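Local coordinates for protein nicotinate phosphoribosyltransferase (Porphyromonas gingivalis, PDB 2IM5) that probably catalyses the ATP-driven joining of nicotinate to phosphoribosyl pyrophosphate, giving nicotinate mononucleotide for NAD biosynthesis, at residues 6-11 / 195-200; 119-124 / 166-171; 162-167 / 332-337; 211-216 / 246-251; 302-307 / 326-331. One frame throughout, in Å; residues are numbered along the deposited sequence.

Contacts 1, 2 and 3 meet around the loop that follows strand 162-164: contacts 2 and 3 share Gly166 and Met167, their centres about 11 Å apart. The salt bridge Asp9 OD2 to Arg170 NH2, 2.8 Å, ties contact 1 to contact 2; contact 1 reaches contact 3 through Met167, packed on Asp9 and Asn196, and through Ser195 N to Ile164 O, 2.9 Å. Strand 325-330 of contact 5 lies beside strand 162-164 in the parallel sheet, Ser163 N of contact 3 bonding to Phe328 O of contact 5 at 2.8 Å. Contact 4, further along that sheet, touches contact 5 where Thr246 CG2 meets Ile303 CG2. It holds His213, the predicted autophosphorylation site, unmodified here; its centre is about 21 Å from that of contact 1.

Contact 1 (6-11 / 195-200); sequences SILDTD and SNVHLA
Asp11 and Asn196 form a single backbone bridge, and next to it Thr10 O accepts from Val197 N (3.2 Å, 156° at the hydrogen), while Leu8 O takes a weak bond from His198 N at 2.8 Å. Asn196 sits at the N-cap of helix 197-203 and works in two directions. Its OD1 accepts from Leu199 N at 3.0 Å, an N-cap bond, and its ND2 donates a hydrogen bond to Asp9 OD1 at 2.9 Å, with amide and carboxylate planes only 26° apart. Asp9 CG, anti to its backbone N (chi1 -172°), carries OD1 to that amide and leaves OD2 for a salt bridge with Arg170. Ser195 OG donates to Asp11 OD1 at 2.7 Å, coming in from above the carboxylate plane. At the other end Ser6 CB lies over one face of the His198 imidazole, offset toward the rim, a CH-pi contact 4.1 Å from the ring centroid; Ser6 OG bonds to Glu66. Leu8 CD1 meets Val197 CG1 at 4.1 Å on an apolar flank. That flank is closed by helix 64-73, through Leu70 and Phe69, and by Phe15 of helix 12-24, while Leu173 of helix 173-186 packs against Asp9.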
# COMPACT_ATOMS: atom_id res chain seq x y z
N SER A 6 -11.86 -11.11 -9.03
CA SER A 6 -10.59 -11.81 -9.17
C SER A 6 -9.78 -11.85 -7.88
O SER A 6 -9.70 -10.87 -7.15
CB SER A 6 -9.74 -11.16 -10.26
OG SER A 6 -8.42 -11.70 -10.23
N ILE A 7 -9.16 -12.99 -7.62
CA ILE A 7 -8.35 -13.12 -6.42
C ILE A 7 -7.09 -12.25 -6.58
O ILE A 7 -6.38 -12.00 -5.62
CB ILE A 7 -7.99 -14.60 -6.16
CG1 ILE A 7 -7.72 -14.81 -4.67
CG2 ILE A 7 -6.78 -15.01 -6.98
CD1 ILE A 7 -7.80 -16.26 -4.24
N LEU A 8 -6.83 -11.79 -7.81
CA LEU A 8 -5.67 -10.93 -8.08
C LEU A 8 -6.05 -9.45 -8.03
O LEU A 8 -5.19 -8.59 -8.21
CB LEU A 8 -5.06 -11.25 -9.44
CG LEU A 8 -4.47 -12.64 -9.69
CD1 LEU A 8 -3.71 -12.62 -11.01
CD2 LEU A 8 -3.55 -13.04 -8.55
N ASP A 9 -7.32 -9.16 -7.80
CA ASP A 9 -7.77 -7.77 -7.72
C ASP A 9 -7.41 -7.26 -6.33
O ASP A 9 -8.26 -7.18 -5.43
CB ASP A 9 -9.28 -7.67 -7.98
CG ASP A 9 -9.77 -6.23 -8.09
OD1 ASP A 9 -8.94 -5.32 -8.29
OD2 ASP A 9 -10.99 -6.01 -8.00
N THR A 10 -6.13 -6.95 -6.15
CA THR A 10 -5.59 -6.47 -4.89
C THR A 10 -4.23 -5.85 -5.20
O THR A 10 -3.77 -5.88 -6.35
CB THR A 10 -5.43 -7.64 -3.89
OG1 THR A 10 -4.98 -7.15 -2.62
CG2 THR A 10 -4.42 -8.65 -4.42
N ASP A 11 -3.58 -5.29 -4.18
CA ASP A 11 -2.28 -4.68 -4.37
C ASP A 11 -1.14 -5.68 -4.32
O ASP A 11 -1.19 -6.67 -3.59
CB ASP A 11 -2.03 -3.59 -3.33
CG ASP A 11 -2.80 -2.32 -3.64
OD1 ASP A 11 -2.67 -1.82 -4.77
OD2 ASP A 11 -3.51 -1.83 -2.75
N SER A 195 -0.12 -1.24 -9.33
CA SER A 195 -0.07 -2.02 -8.11
C SER A 195 -1.14 -3.10 -8.15
O SER A 195 -0.99 -4.15 -7.50
CB SER A 195 -0.27 -1.09 -6.91
OG SER A 195 -0.18 -1.82 -5.70
N ASN A 196 -2.21 -2.86 -8.90
CA ASN A 196 -3.31 -3.81 -9.03
C ASN A 196 -2.86 -4.98 -9.90
O ASN A 196 -2.77 -4.86 -11.13
CB ASN A 196 -4.52 -3.13 -9.66
CG ASN A 196 -5.76 -4.00 -9.61
OD1 ASN A 196 -5.73 -5.17 -10.00
ND2 ASN A 196 -6.86 -3.43 -9.14
N VAL A 197 -2.59 -6.12 -9.27
CA VAL A 197 -2.11 -7.30 -10.00
C VAL A 197 -3.07 -7.78 -11.09
O VAL A 197 -2.63 -8.17 -12.18
CB VAL A 197 -1.79 -8.45 -9.03
CG1 VAL A 197 -1.14 -9.61 -9.77
CG2 VAL A 197 -0.88 -7.94 -7.91
N HIS A 198 -4.36 -7.76 -10.79
CA HIS A 198 -5.39 -8.17 -11.74
C HIS A 198 -5.38 -7.31 -13.01
O HIS A 198 -5.41 -7.84 -14.13
CB HIS A 198 -6.77 -8.09 -11.10
CG HIS A 198 -7.89 -8.10 -12.09
ND1 HIS A 198 -8.09 -9.12 -12.99
CD2 HIS A 198 -8.87 -7.19 -12.33
CE1 HIS A 198 -9.15 -8.85 -13.74
NE2 HIS A 198 -9.64 -7.69 -13.36
N LEU A 199 -5.35 -5.99 -12.84
CA LEU A 199 -5.35 -5.10 -13.98
C LEU A 199 -4.02 -5.12 -14.74
O LEU A 199 -3.97 -4.80 -15.92
CB LEU A 199 -5.72 -3.69 -13.54
CG LEU A 199 -7.17 -3.58 -13.05
CD1 LEU A 199 -7.49 -2.15 -12.65
CD2 LEU A 199 -8.12 -4.06 -14.16
N ALA A 200 -2.94 -5.50 -14.06
CA ALA A 200 -1.64 -5.58 -14.70
C ALA A 200 -1.71 -6.79 -15.63
O ALA A 200 -1.18 -6.78 -16.74
CB ALA A 200 -0.54 -5.76 -13.67

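Contact 2 (119-124 / 166-171); sequences WETPIL and GMRRRF
Glu120 and Arg168 make the one charged link: Arg168 NH1 donates to Glu120 OE2 at 3.1 Å, a salt bridge bent to 142° at the hydrogen. The oxygen is approached on its syn side, somewhat out of plane, and carboxylate and guanidinium stand almost perpendicular, at 87°, so this is a one-armed pairing. The other oxygen, OE1, is taken by Lys14 and Tyr13, and this division would fix the carboxylate's rotation. Packing lies behind the charge. Leu124 CD1 runs alongside the arginine's aliphatic stem, 3.5 Å from Arg168 CD, the two side chains pointing the same way; the bend at chi3 (-62°) then turns the guanidinium off this line. Thr121 packs across the same stem at about a right angle, OG1 3.7 Å from Arg168 CG and hydrogen-bonded to Asp11 OD2. Its methyl is pressed into Met167: Thr121 CG2 comes to 3.2 Å from Met167 CG, tighter than usual van der Waals contact, and 3.3 Å from Met167 SD. The contact thus pins the first turn of helix 120-134 to the loop between strand 162-164 and helix 173-186, with Tyr13 and Lys14 of helix 12-24 packed on Thr121 and Lys350 of strand 347-355 on Arg168.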
# COMPACT_ATOMS: atom_id res chain seq x y z
N TRP A 119 -6.93 -9.30 3.37
CA TRP A 119 -8.25 -8.68 3.41
C TRP A 119 -8.24 -7.16 3.17
O TRP A 119 -9.16 -6.62 2.57
CB TRP A 119 -8.92 -8.90 4.78
CG TRP A 119 -9.50 -10.26 5.03
CD1 TRP A 119 -9.07 -11.18 5.95
CD2 TRP A 119 -10.66 -10.83 4.40
NE1 TRP A 119 -9.90 -12.27 5.94
CE2 TRP A 119 -10.88 -12.09 5.00
CE3 TRP A 119 -11.54 -10.40 3.39
CZ2 TRP A 119 -11.94 -12.93 4.63
CZ3 TRP A 119 -12.59 -11.23 3.02
CH2 TRP A 119 -12.79 -12.49 3.64
N GLU A 120 -7.19 -6.49 3.64
CA GLU A 120 -7.10 -5.02 3.55
C GLU A 120 -7.58 -4.32 2.28
O GLU A 120 -8.58 -3.60 2.31
CB GLU A 120 -5.68 -4.53 3.84
CG GLU A 120 -5.62 -3.01 4.00
CD GLU A 120 -4.26 -2.41 3.67
OE1 GLU A 120 -3.32 -3.20 3.39
OE2 GLU A 120 -4.12 -1.17 3.67
N THR A 121 -6.84 -4.49 1.19
CA THR A 121 -7.16 -3.83 -0.06
C THR A 121 -8.55 -4.17 -0.62
O THR A 121 -9.30 -3.27 -0.99
CB THR A 121 -6.07 -4.10 -1.14
OG1 THR A 121 -4.85 -3.46 -0.74
CG2 THR A 121 -6.49 -3.53 -2.49
N PRO A 122 -8.90 -5.46 -0.70
CA PRO A 122 -10.22 -5.83 -1.22
C PRO A 122 -11.36 -5.20 -0.41
O PRO A 122 -12.31 -4.65 -0.98
CB PRO A 122 -10.22 -7.35 -1.12
CG PRO A 122 -8.78 -7.70 -1.27
CD PRO A 122 -8.10 -6.67 -0.42
N ILE A 123 -11.26 -5.27 0.92
CA ILE A 123 -12.30 -4.69 1.77
C ILE A 123 -12.45 -3.18 1.58
O ILE A 123 -13.56 -2.68 1.50
CB ILE A 123 -12.03 -5.00 3.27
CG1 ILE A 123 -12.28 -6.49 3.53
CG2 ILE A 123 -12.94 -4.14 4.16
CD1 ILE A 123 -12.13 -6.91 4.99
N LEU A 124 -11.33 -2.46 1.49
CA LEU A 124 -11.41 -1.02 1.29
C LEU A 124 -12.01 -0.70 -0.09
O LEU A 124 -12.83 0.21 -0.22
CB LEU A 124 -10.02 -0.39 1.42
CG LEU A 124 -9.46 -0.34 2.85
CD1 LEU A 124 -8.00 0.09 2.81
CD2 LEU A 124 -10.27 0.62 3.71
N GLY A 166 -3.86 3.46 -6.95
CA GLY A 166 -5.11 3.92 -6.36
C GLY A 166 -6.25 2.94 -6.13
O GLY A 166 -7.41 3.36 -6.03
N MET A 167 -5.94 1.66 -6.01
CA MET A 167 -6.97 0.65 -5.81
C MET A 167 -7.86 0.82 -4.58
O MET A 167 -9.09 0.85 -4.68
CB MET A 167 -6.34 -0.74 -5.80
CG MET A 167 -7.20 -1.81 -5.15
SD MET A 167 -6.85 -3.46 -5.77
CE MET A 167 -8.47 -4.19 -5.59
N ARG A 168 -7.25 0.93 -3.40
CA ARG A 168 -8.02 1.04 -2.17
C ARG A 168 -9.11 2.11 -2.12
O ARG A 168 -10.13 1.92 -1.47
CB ARG A 168 -7.07 1.21 -0.99
CG ARG A 168 -6.43 -0.10 -0.57
CD ARG A 168 -5.35 0.13 0.47
NE ARG A 168 -4.28 0.95 -0.08
CZ ARG A 168 -3.26 1.42 0.62
NH1 ARG A 168 -3.16 1.14 1.91
NH2 ARG A 168 -2.33 2.16 0.03
N ARG A 169 -8.90 3.23 -2.82
CA ARG A 169 -9.90 4.29 -2.82
C ARG A 169 -10.52 4.59 -4.18
O ARG A 169 -11.10 5.66 -4.38
CB ARG A 169 -9.30 5.57 -2.24
CG ARG A 169 -9.01 5.45 -0.77
CD ARG A 169 -8.44 6.73 -0.19
NE ARG A 169 -8.12 6.54 1.22
CZ ARG A 169 -7.64 7.49 2.00
NH1 ARG A 169 -7.42 8.71 1.51
NH2 ARG A 169 -7.37 7.23 3.27
N ARG A 170 -10.41 3.64 -5.10
CA ARG A 170 -10.97 3.82 -6.43
C ARG A 170 -12.49 4.02 -6.34
O ARG A 170 -13.13 3.57 -5.39
CB ARG A 170 -10.67 2.59 -7.29
CG ARG A 170 -11.37 1.32 -6.82
CD ARG A 170 -10.87 0.10 -7.58
NE ARG A 170 -11.55 -1.14 -7.19
CZ ARG A 170 -11.12 -2.35 -7.52
NH1 ARG A 170 -10.02 -2.50 -8.25
NH2 ARG A 170 -11.79 -3.42 -7.11
N PHE A 171 -13.06 4.71 -7.33
CA PHE A 171 -14.50 4.93 -7.36
C PHE A 171 -15.16 3.57 -7.55
O PHE A 171 -16.17 3.26 -6.92
CB PHE A 171 -14.88 5.87 -8.51
CG PHE A 171 -16.36 6.20 -8.55
CD1 PHE A 171 -16.87 7.26 -7.80
CD2 PHE A 171 -17.23 5.45 -9.33
CE1 PHE A 171 -18.23 7.56 -7.83
CE2 PHE A 171 -18.59 5.74 -9.36
CZ PHE A 171 -19.09 6.80 -8.61

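Contact 3 (162-167 / 332-337); sequences FSIFGM and TNLTND
Thr332 opens the short helix 332-335 beside Gly166, its backbone N 4.2 Å from Gly166 CA. Two residues on, Leu334 turns its CD1 against the side of strand 162-164, meeting Phe162 CE1 at 4.2 Å and Ile164 CG1 at 4.3 Å, with Leu183 of helix 173-186 touching both Leu334 and Ile164. Thr335 does the polar work. Its OG1 lies between its own backbone N and carbonyl carbon (chi1 66°) and donates to Gly166 O at 2.7 Å, tilted 31° from the carbonyl plane. The hydroxyl occupies the side of Gly166 toward which a CB would point, a place that suits a glycine. Its methyl, CG2, faces Ile164 CG2 at 4.2 Å. Asn336 N then bonds back to Thr332 O at 2.9 Å, ending the helical turn, and its side-chain ND2 reaches Arg169 O and Tyr132. Chemically, then, one short hydroxyl-to-carbonyl bond satisfies a buried peptide oxygen just past the strand, while loose apolar packing does the rest.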
# COMPACT_ATOMS: atom_id res chain seq x y z
N PHE A 162 5.88 6.87 -13.57
CA PHE A 162 4.88 6.72 -12.52
C PHE A 162 4.17 5.38 -12.56
O PHE A 162 4.18 4.69 -13.58
CB PHE A 162 3.85 7.85 -12.62
CG PHE A 162 2.84 7.67 -13.72
CD1 PHE A 162 1.58 7.14 -13.45
CD2 PHE A 162 3.16 8.02 -15.03
CE1 PHE A 162 0.65 6.95 -14.47
CE2 PHE A 162 2.23 7.83 -16.06
CZ PHE A 162 0.98 7.30 -15.78
N SER A 163 3.56 5.03 -11.44
CA SER A 163 2.81 3.78 -11.30
C SER A 163 1.44 4.12 -10.73
O SER A 163 1.29 5.12 -10.03
CB SER A 163 3.54 2.81 -10.35
OG SER A 163 4.78 2.38 -10.87
N ILE A 164 0.46 3.28 -11.03
CA ILE A 164 -0.91 3.46 -10.54
C ILE A 164 -1.07 2.75 -9.20
O ILE A 164 -1.03 1.52 -9.13
CB ILE A 164 -1.93 2.89 -11.56
CG1 ILE A 164 -1.68 3.51 -12.94
CG2 ILE A 164 -3.35 3.16 -11.07
CD1 ILE A 164 -2.49 2.88 -14.06
N PHE A 165 -1.26 3.53 -8.13
CA PHE A 165 -1.43 3.02 -6.77
C PHE A 165 -2.78 3.44 -6.17
O PHE A 165 -2.84 3.76 -4.99
CB PHE A 165 -0.37 3.60 -5.81
CG PHE A 165 1.04 3.13 -6.05
CD1 PHE A 165 1.33 2.13 -6.96
CD2 PHE A 165 2.08 3.69 -5.30
CE1 PHE A 165 2.64 1.68 -7.14
CE2 PHE A 165 3.39 3.25 -5.47
CZ PHE A 165 3.68 2.24 -6.39
N GLY A 166 -3.86 3.46 -6.95
CA GLY A 166 -5.11 3.92 -6.36
C GLY A 166 -6.25 2.94 -6.13
O GLY A 166 -7.41 3.36 -6.03
N MET A 167 -5.94 1.66 -6.01
CA MET A 167 -6.97 0.65 -5.81
C MET A 167 -7.86 0.82 -4.58
O MET A 167 -9.09 0.85 -4.68
CB MET A 167 -6.34 -0.74 -5.80
CG MET A 167 -7.20 -1.81 -5.15
SD MET A 167 -6.85 -3.46 -5.77
CE MET A 167 -8.47 -4.19 -5.59
N THR A 332 -5.38 8.07 -5.76
CA THR A 332 -6.73 8.59 -5.89
C THR A 332 -6.95 9.63 -6.99
O THR A 332 -8.05 9.71 -7.55
CB THR A 332 -7.22 9.14 -4.52
OG1 THR A 332 -8.65 9.17 -4.51
CG2 THR A 332 -6.69 10.54 -4.28
N ASN A 333 -5.94 10.43 -7.31
CA ASN A 333 -6.09 11.42 -8.36
C ASN A 333 -6.43 10.75 -9.69
O ASN A 333 -7.05 11.36 -10.56
CB ASN A 333 -4.81 12.24 -8.53
CG ASN A 333 -4.87 13.17 -9.73
OD1 ASN A 333 -4.64 12.76 -10.87
ND2 ASN A 333 -5.19 14.44 -9.49
N LEU A 334 -6.04 9.49 -9.84
CA LEU A 334 -6.30 8.75 -11.07
C LEU A 334 -7.53 7.85 -10.98
O LEU A 334 -8.34 7.81 -11.89
CB LEU A 334 -5.09 7.89 -11.44
CG LEU A 334 -3.75 8.59 -11.75
CD1 LEU A 334 -2.68 7.55 -12.04
CD2 LEU A 334 -3.94 9.50 -12.96
N THR A 335 -7.67 7.13 -9.87
CA THR A 335 -8.77 6.18 -9.72
C THR A 335 -10.07 6.72 -9.13
O THR A 335 -11.08 6.01 -9.09
CB THR A 335 -8.33 4.99 -8.86
OG1 THR A 335 -8.06 5.46 -7.53
CG2 THR A 335 -7.06 4.36 -9.44
N ASN A 336 -10.06 7.96 -8.65
CA ASN A 336 -11.28 8.53 -8.10
C ASN A 336 -11.31 10.03 -8.38
O ASN A 336 -11.12 10.84 -7.48
CB ASN A 336 -11.37 8.28 -6.60
CG ASN A 336 -12.80 8.39 -6.09
OD1 ASN A 336 -13.60 9.17 -6.63
ND2 ASN A 336 -13.12 7.63 -5.05
N ASP A 337 -11.55 10.36 -9.64
CA ASP A 337 -11.63 11.75 -10.11
C ASP A 337 -12.69 11.71 -11.21
O ASP A 337 -12.43 12.05 -12.37
CB ASP A 337 -10.26 12.17 -10.66
CG ASP A 337 -10.24 13.60 -11.17
OD1 ASP A 337 -11.09 14.41 -10.72
OD2 ASP A 337 -9.37 13.91 -12.02

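Contact 4 (211-216 / 246-251); sequences HPHEWI and TVLTDT
Leu248 and His213 stand at the centre: Leu248 CD1 sits squarely over the imidazole, 3.5 Å from the ring centroid and 8° off its normal, a CH-pi contact made with the leucine crossing the histidine at about a right angle. Thr251 OG1 lies at the ring's edge, in plane, in a weak hydrogen bond with His213 ND1 at 3.4 Å. The same hydroxyl also packs on Ile216 CB at 3.6 Å. Leu248 has a second imidazole beside it, its CB 3.6 Å from His211 CE1, while Val247 CG2 meets the edge of that ring at His211 NE2, 3.6 Å away. The next layer sets these groups. His211 ND1 donates to Pro212 O at 2.9 Å, which holds the His211 ring against the turn leading into helix 213-223, and a water accepts from His211 N and donates to Thr246 O, tying the two backbones together. A weak hydrogen bond joins His213 NE2 to Asp275 OD2. Here the C-terminal end of strand 246-248 faces the start of a helix, in the TIM-barrel-like domain of the NAPRTase family; His213, unmodified in this model, is the predicted autophosphorylated histidine, consistent with an active-site position.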
# COMPACT_ATOMS: atom_id res chain seq x y z
N HIS A 211 7.35 -2.77 -0.18
CA HIS A 211 6.88 -3.41 1.04
C HIS A 211 6.05 -2.32 1.73
O HIS A 211 6.27 -1.13 1.50
CB HIS A 211 8.05 -3.85 1.92
CG HIS A 211 8.71 -2.72 2.65
ND1 HIS A 211 8.10 -2.04 3.69
CD2 HIS A 211 9.93 -2.14 2.49
CE1 HIS A 211 8.91 -1.09 4.12
NE2 HIS A 211 10.02 -1.13 3.42
N PRO A 212 5.08 -2.70 2.56
CA PRO A 212 4.24 -1.71 3.25
C PRO A 212 4.71 -1.38 4.66
O PRO A 212 5.66 -1.98 5.17
CB PRO A 212 2.89 -2.40 3.27
CG PRO A 212 3.32 -3.82 3.63
CD PRO A 212 4.54 -4.06 2.74
N HIS A 213 4.03 -0.41 5.28
CA HIS A 213 4.33 0.01 6.64
C HIS A 213 4.08 -1.13 7.62
O HIS A 213 4.81 -1.25 8.60
CB HIS A 213 3.46 1.20 7.05
CG HIS A 213 3.81 2.49 6.37
ND1 HIS A 213 4.99 3.16 6.61
CD2 HIS A 213 3.14 3.22 5.45
CE1 HIS A 213 5.03 4.25 5.87
NE2 HIS A 213 3.92 4.31 5.15
N GLU A 214 3.05 -1.94 7.37
CA GLU A 214 2.71 -3.03 8.29
C GLU A 214 3.89 -3.98 8.53
O GLU A 214 4.04 -4.51 9.63
CB GLU A 214 1.50 -3.84 7.79
CG GLU A 214 1.70 -4.56 6.47
CD GLU A 214 0.53 -5.48 6.11
OE1 GLU A 214 0.42 -6.58 6.70
OE2 GLU A 214 -0.28 -5.10 5.24
N TRP A 215 4.72 -4.17 7.51
CA TRP A 215 5.89 -5.05 7.63
C TRP A 215 6.83 -4.50 8.69
O TRP A 215 7.27 -5.23 9.56
CB TRP A 215 6.61 -5.16 6.28
CG TRP A 215 7.87 -5.98 6.30
CD1 TRP A 215 9.14 -5.53 6.08
CD2 TRP A 215 7.97 -7.40 6.53
NE1 TRP A 215 10.03 -6.58 6.15
CE2 TRP A 215 9.34 -7.73 6.43
CE3 TRP A 215 7.05 -8.41 6.81
CZ2 TRP A 215 9.81 -9.04 6.59
CZ3 TRP A 215 7.51 -9.72 6.98
CH2 TRP A 215 8.89 -10.02 6.87
N ILE A 216 7.11 -3.20 8.63
CA ILE A 216 7.99 -2.57 9.60
C ILE A 216 7.32 -2.53 10.97
O ILE A 216 7.93 -2.80 11.99
CB ILE A 216 8.33 -1.11 9.22
CG1 ILE A 216 8.82 -1.03 7.77
CG2 ILE A 216 9.38 -0.56 10.16
CD1 ILE A 216 10.05 -1.80 7.50
N THR A 246 13.09 -1.57 -2.41
CA THR A 246 12.69 -0.21 -2.05
C THR A 246 12.30 -0.24 -0.59
O THR A 246 11.67 -1.19 -0.14
CB THR A 246 11.48 0.27 -2.86
OG1 THR A 246 11.81 0.28 -4.26
CG2 THR A 246 11.08 1.68 -2.45
N VAL A 247 12.68 0.78 0.17
CA VAL A 247 12.33 0.79 1.58
C VAL A 247 11.62 2.06 2.03
O VAL A 247 11.96 3.17 1.60
CB VAL A 247 13.59 0.55 2.45
CG1 VAL A 247 14.59 1.67 2.25
CG2 VAL A 247 13.19 0.44 3.93
N LEU A 248 10.62 1.88 2.89
CA LEU A 248 9.86 2.97 3.47
C LEU A 248 10.66 3.46 4.67
O LEU A 248 11.15 2.66 5.46
CB LEU A 248 8.49 2.48 3.94
CG LEU A 248 7.34 2.60 2.94
CD1 LEU A 248 6.12 1.88 3.47
CD2 LEU A 248 7.03 4.08 2.69
N THR A 249 10.76 4.78 4.82
CA THR A 249 11.56 5.35 5.90
C THR A 249 10.82 6.08 7.02
O THR A 249 11.39 6.30 8.08
CB THR A 249 12.59 6.35 5.34
OG1 THR A 249 11.90 7.51 4.85
CG2 THR A 249 13.36 5.72 4.18
N ASP A 250 9.55 6.42 6.81
CA ASP A 250 8.82 7.20 7.82
C ASP A 250 8.02 6.47 8.90
O ASP A 250 7.40 7.14 9.74
CB ASP A 250 7.88 8.18 7.10
CG ASP A 250 6.72 7.48 6.41
OD1 ASP A 250 6.87 6.30 6.03
OD2 ASP A 250 5.64 8.10 6.24
N THR A 251 8.05 5.14 8.91
CA THR A 251 7.29 4.39 9.91
C THR A 251 7.48 4.95 11.31
O THR A 251 6.52 5.21 12.01
CB THR A 251 7.69 2.91 9.92
OG1 THR A 251 7.71 2.41 8.58
CG2 THR A 251 6.69 2.09 10.75
O HOH W 1 9.94 -2.84 -1.01

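Contact 5 (302-307 / 326-331); sequences IIFSDS and ASFGIG
Phe304 O is gripped twice by strand 325-330: Gly329 N donates to it at 2.8 Å (158° at the hydrogen), and Phe328 CA adds a C-H...O contact at 3.3 Å. One step back along the strands Ser327 O accepts from Phe304 N at 3.1 Å, and before that Ser327 N donates to Ile302 O at 3.0 Å. The run is parallel, pairing Ile302 with Ala326, Ile303 with Ser327 and Phe304 with Phe328. These are the two strands of a beta-alpha-beta crossover, and the connecting helix 310-320 lies over the Phe304 and Phe328 face through Ile316, Cys320 and Ala313. On that face the two phenyl rings run side by side, pointing the same way, their planes 23° apart but slid so far that they barely overlap; the nearest atoms, Phe304 CD2 and Phe328 CE1, are 3.6 Å apart. Ala326 CB fills in at the edge of the Phe304 ring, 3.7 Å from Phe304 CE2. On the other face Ile303 CG1, anti to the backbone N, with chi2 bent to 73°, brings CD1 back over strand 325-330, 3.1 Å from Ser327 OG. Beyond the strand pairing a water donates to Gly329 O at 2.9 Å and, weakly, to Ser305 O, while Ser305 OG bonds to Asp275 and Arg273.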
# COMPACT_ATOMS: atom_id res chain seq x y z
N ILE A 302 14.13 7.61 -5.64
CA ILE A 302 13.17 7.88 -4.59
C ILE A 302 11.81 7.78 -5.26
O ILE A 302 11.57 8.40 -6.30
CB ILE A 302 13.27 9.29 -4.00
CG1 ILE A 302 14.55 9.44 -3.19
CG2 ILE A 302 12.05 9.55 -3.09
CD1 ILE A 302 14.74 10.83 -2.61
N ILE A 303 10.94 6.95 -4.69
CA ILE A 303 9.60 6.80 -5.22
C ILE A 303 8.72 7.64 -4.30
O ILE A 303 8.62 7.36 -3.10
CB ILE A 303 9.16 5.30 -5.22
CG1 ILE A 303 7.65 5.19 -5.47
CG2 ILE A 303 9.54 4.62 -3.93
CD1 ILE A 303 7.25 5.50 -6.87
N PHE A 304 8.12 8.68 -4.86
CA PHE A 304 7.25 9.59 -4.12
C PHE A 304 5.81 9.13 -4.30
O PHE A 304 5.37 8.90 -5.42
CB PHE A 304 7.41 11.02 -4.66
CG PHE A 304 8.82 11.56 -4.53
CD1 PHE A 304 9.20 12.27 -3.40
CD2 PHE A 304 9.75 11.36 -5.55
CE1 PHE A 304 10.49 12.79 -3.29
CE2 PHE A 304 11.04 11.87 -5.45
CZ PHE A 304 11.41 12.59 -4.32
N SER A 305 5.07 9.01 -3.21
CA SER A 305 3.69 8.53 -3.30
C SER A 305 2.71 9.20 -2.34
O SER A 305 1.64 8.66 -2.07
CB SER A 305 3.66 7.03 -3.05
OG SER A 305 4.15 6.74 -1.75
N ASP A 306 3.07 10.37 -1.83
CA ASP A 306 2.19 11.06 -0.90
C ASP A 306 1.13 11.96 -1.55
O ASP A 306 1.40 13.12 -1.87
CB ASP A 306 3.03 11.87 0.09
CG ASP A 306 2.18 12.57 1.13
OD1 ASP A 306 1.13 12.02 1.51
OD2 ASP A 306 2.58 13.67 1.59
N SER A 307 -0.07 11.42 -1.73
CA SER A 307 -1.19 12.16 -2.33
C SER A 307 -0.76 13.02 -3.50
O SER A 307 -0.97 14.23 -3.49
CB SER A 307 -1.85 13.06 -1.28
OG SER A 307 -2.32 12.29 -0.19
N ALA A 326 14.12 9.91 -9.64
CA ALA A 326 12.78 9.93 -9.09
C ALA A 326 11.73 9.19 -9.91
O ALA A 326 11.79 9.14 -11.13
CB ALA A 326 12.33 11.37 -8.88
N SER A 327 10.78 8.58 -9.21
CA SER A 327 9.67 7.87 -9.83
C SER A 327 8.48 8.23 -8.95
O SER A 327 8.66 8.81 -7.87
CB SER A 327 9.90 6.36 -9.85
OG SER A 327 9.90 5.83 -8.54
N PHE A 328 7.28 7.89 -9.38
CA PHE A 328 6.11 8.27 -8.62
C PHE A 328 5.03 7.21 -8.53
O PHE A 328 4.89 6.35 -9.39
CB PHE A 328 5.52 9.55 -9.23
CG PHE A 328 6.49 10.68 -9.28
CD1 PHE A 328 6.59 11.58 -8.22
CD2 PHE A 328 7.39 10.80 -10.33
CE1 PHE A 328 7.57 12.57 -8.21
CE2 PHE A 328 8.38 11.78 -10.34
CZ PHE A 328 8.47 12.67 -9.28
N GLY A 329 4.27 7.31 -7.45
CA GLY A 329 3.15 6.41 -7.22
C GLY A 329 1.97 7.34 -7.12
O GLY A 329 1.89 8.14 -6.18
N ILE A 330 1.07 7.29 -8.09
CA ILE A 330 -0.10 8.16 -8.08
C ILE A 330 -1.35 7.33 -7.80
O ILE A 330 -1.60 6.33 -8.46
CB ILE A 330 -0.25 8.89 -9.43
CG1 ILE A 330 1.04 9.67 -9.73
CG2 ILE A 330 -1.44 9.83 -9.39
CD1 ILE A 330 1.00 10.46 -11.01
N GLY A 331 -2.13 7.77 -6.82
CA GLY A 331 -3.32 7.03 -6.46
C GLY A 331 -4.70 7.58 -6.79
O GLY A 331 -5.14 7.56 -7.94
O HOH W 2 -0.09 9.35 -4.38